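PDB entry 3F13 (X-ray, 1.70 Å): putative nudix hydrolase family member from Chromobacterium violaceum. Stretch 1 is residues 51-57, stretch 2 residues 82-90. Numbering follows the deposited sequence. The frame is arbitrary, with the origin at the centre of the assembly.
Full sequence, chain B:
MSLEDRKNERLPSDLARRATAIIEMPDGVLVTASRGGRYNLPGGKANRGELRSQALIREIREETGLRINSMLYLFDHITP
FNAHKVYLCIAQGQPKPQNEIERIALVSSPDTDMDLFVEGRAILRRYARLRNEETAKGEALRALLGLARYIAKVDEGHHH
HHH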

# COMPACT_ATOMS: atom_id res chain seq x y z
N LEU B 51 -4.85 7.21 -9.66
CA LEU B 51 -4.14 7.74 -8.51
C LEU B 51 -2.64 7.42 -8.58
O LEU B 51 -2.24 6.43 -9.19
N ARG B 52 -1.82 8.25 -7.96
CA ARG B 52 -0.38 7.95 -7.87
C ARG B 52 -0.09 6.62 -7.19
O ARG B 52 0.85 5.92 -7.54
N SER B 53 -0.93 6.24 -6.23
CA SER B 53 -0.66 4.99 -5.54
C SER B 53 -0.93 3.85 -6.52
O SER B 53 -0.25 2.85 -6.47
N GLN B 54 -1.87 4.04 -7.47
CA GLN B 54 -2.13 3.02 -8.49
C GLN B 54 -0.97 2.97 -9.48
O GLN B 54 -0.49 1.90 -9.88
N ALA B 55 -0.57 4.13 -9.92
CA ALA B 55 0.51 4.21 -10.86
C ALA B 55 1.78 3.61 -10.25
O ALA B 55 2.57 2.96 -10.92
N LEU B 56 2.00 3.81 -8.94
CA LEU B 56 3.23 3.29 -8.34
C LEU B 56 3.31 1.75 -8.51
O LEU B 56 4.34 1.20 -8.92
N ILE B 57 2.24 1.06 -8.16
CA ILE B 57 2.24 -0.40 -8.28
C ILE B 57 2.48 -0.87 -9.72
O ILE B 57 3.28 -1.77 -9.98
N ASN B 82 7.34 18.37 -12.11
CA ASN B 82 6.64 17.19 -11.60
C ASN B 82 6.23 17.32 -10.13
O ASN B 82 6.92 17.97 -9.32
N ALA B 83 5.09 16.74 -9.79
CA ALA B 83 4.68 16.63 -8.39
C ALA B 83 4.72 15.16 -7.95
O ALA B 83 3.88 14.39 -8.36
N HIS B 84 5.71 14.79 -7.12
CA HIS B 84 5.85 13.39 -6.77
C HIS B 84 5.09 13.10 -5.49
O HIS B 84 5.09 13.94 -4.58
N LYS B 85 4.42 11.96 -5.43
CA LYS B 85 4.17 11.36 -4.09
C LYS B 85 5.19 10.26 -3.88
O LYS B 85 5.44 9.43 -4.77
N VAL B 86 5.77 10.23 -2.68
CA VAL B 86 6.83 9.28 -2.40
C VAL B 86 6.34 8.23 -1.40
O VAL B 86 5.76 8.62 -0.39
N TYR B 87 6.58 6.94 -1.67
CA TYR B 87 6.06 5.84 -0.84
C TYR B 87 7.15 4.82 -0.50
O TYR B 87 7.95 4.43 -1.38
N LEU B 88 7.14 4.32 0.72
CA LEU B 88 8.03 3.23 1.13
C LEU B 88 7.24 1.97 0.78
O LEU B 88 6.09 1.83 1.20
N CYS B 89 7.82 1.11 -0.04
CA CYS B 89 7.11 -0.10 -0.50
C CYS B 89 7.79 -1.40 -0.11
O CYS B 89 9.01 -1.49 -0.13
N ILE B 90 6.98 -2.42 0.21
CA ILE B 90 7.41 -3.79 0.39
C ILE B 90 6.88 -4.65 -0.77
O ILE B 90 5.69 -4.58 -1.14

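Two cationic side chains lie against each other here: Arg52 NH1 sits 3.6 Å from Lys85 CE, which lies over one face of the guanidinium. The like charges stay close, with Arg52 NH1 and Lys85 NZ 4.6 Å apart. Lys85 NZ is hydrogen-bonded elsewhere in the structure.

Arg52 points toward the strand from the first turn of the helix. Its rotamer is m, t, m for chi1 to chi3, and it reaches to the backbone of Ala83. There Arg52 NH2 donates a hydrogen bond to Ala83 O at 3.0 Å, near the guanidinium plane. This is the one hydrogen bond between the two stretches. Lys85 (m, t, t, m) also points toward the helix.

Tyr87 (chi1 m) is the next inward residue. Tyr87 OH lies 3.5 Å from Arg52 CB. Ser53 N is 3.3 Å from Tyr87 OH, but the angle is too poor for a hydrogen bond. Ser53 (p) points sideways, and Ser53 OG is hydrogen-bonded elsewhere in the structure.

Leu56 (t, p) points toward the strand one turn after Arg52. Leu56 CD2 packs tightly on Tyr87 CD2 at 3.2 Å. The same Leu56 CD2 meets Cys89 SG (chi1 m) at 3.7 Å. Lys85, Tyr87 and Cys89 thus line the helix-facing side, while His84, Val86 and Leu88 point away.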

# COMPACT_ATOMS: atom_id res chain seq x y z
CB LEU B 51 -4.71 7.10 -7.25
CG LEU B 51 -6.19 7.42 -7.02
CD1 LEU B 51 -6.75 6.54 -5.88
CD2 LEU B 51 -6.38 8.90 -6.71
CB ARG B 52 0.37 9.12 -7.23
CG ARG B 52 0.67 10.16 -8.31
CD ARG B 52 1.12 11.50 -7.80
NE ARG B 52 -0.01 12.27 -7.29
CZ ARG B 52 0.09 13.54 -6.86
NH1 ARG B 52 -0.97 14.13 -6.38
NH2 ARG B 52 1.24 14.22 -6.94
CB SER B 53 -1.53 4.86 -4.31
OG SER B 53 -2.88 5.10 -4.65
CB GLN B 54 -3.39 3.34 -9.28
CG GLN B 54 -4.65 3.04 -8.54
CD GLN B 54 -5.88 3.45 -9.34
OE1 GLN B 54 -6.30 4.60 -9.29
NE2 GLN B 54 -6.45 2.50 -10.08
CB ALA B 55 0.70 5.66 -11.25
CB LEU B 56 3.32 3.67 -6.86
CG LEU B 56 4.82 3.46 -6.45
CD1 LEU B 56 5.70 4.06 -7.58
CD2 LEU B 56 5.27 4.03 -5.16
CB ILE B 57 0.94 -1.00 -7.70
CG1 ILE B 57 0.80 -0.63 -6.23
CG2 ILE B 57 0.97 -2.50 -7.87
CD1 ILE B 57 -0.64 -0.83 -5.69
CB ASN B 82 7.54 15.97 -11.79
CG ASN B 82 7.76 15.68 -13.27
OD1 ASN B 82 6.80 15.66 -14.05
ND2 ASN B 82 8.99 15.52 -13.67
CB ALA B 83 3.28 17.22 -8.17
CB HIS B 84 7.32 13.04 -6.44
CG HIS B 84 8.25 13.14 -7.61
ND1 HIS B 84 8.77 12.04 -8.26
CD2 HIS B 84 8.76 14.22 -8.25
CE1 HIS B 84 9.57 12.43 -9.23
NE2 HIS B 84 9.60 13.76 -9.24
CB LYS B 85 2.76 10.80 -3.95
CG LYS B 85 1.71 11.89 -3.68
CD LYS B 85 0.33 11.34 -3.45
CE LYS B 85 -0.61 12.49 -3.16
NZ LYS B 85 -0.22 13.26 -1.93
CB VAL B 86 8.03 10.03 -1.77
CG1 VAL B 86 9.21 9.07 -1.44
CG2 VAL B 86 8.51 11.10 -2.75
CB TYR B 87 5.01 5.00 -1.60
CG TYR B 87 3.90 5.80 -2.24
CD1 TYR B 87 2.64 5.89 -1.62
CD2 TYR B 87 4.09 6.48 -3.45
CE1 TYR B 87 1.61 6.60 -2.17
CE2 TYR B 87 3.01 7.21 -4.03
CZ TYR B 87 1.79 7.29 -3.35
OH TYR B 87 0.71 7.99 -3.91
CB LEU B 88 8.23 3.25 2.64
CG LEU B 88 9.08 2.09 3.20
CD1 LEU B 88 10.53 2.15 2.75
CD2 LEU B 88 9.04 2.06 4.74
CB CYS B 89 7.00 -0.09 -2.02
SG CYS B 89 6.35 1.45 -2.73
CB ILE B 90 6.74 -4.44 1.63
CG1 ILE B 90 6.66 -3.50 2.81
CG2 ILE B 90 7.33 -5.83 1.90
CD1 ILE B 90 6.29 -4.25 4.08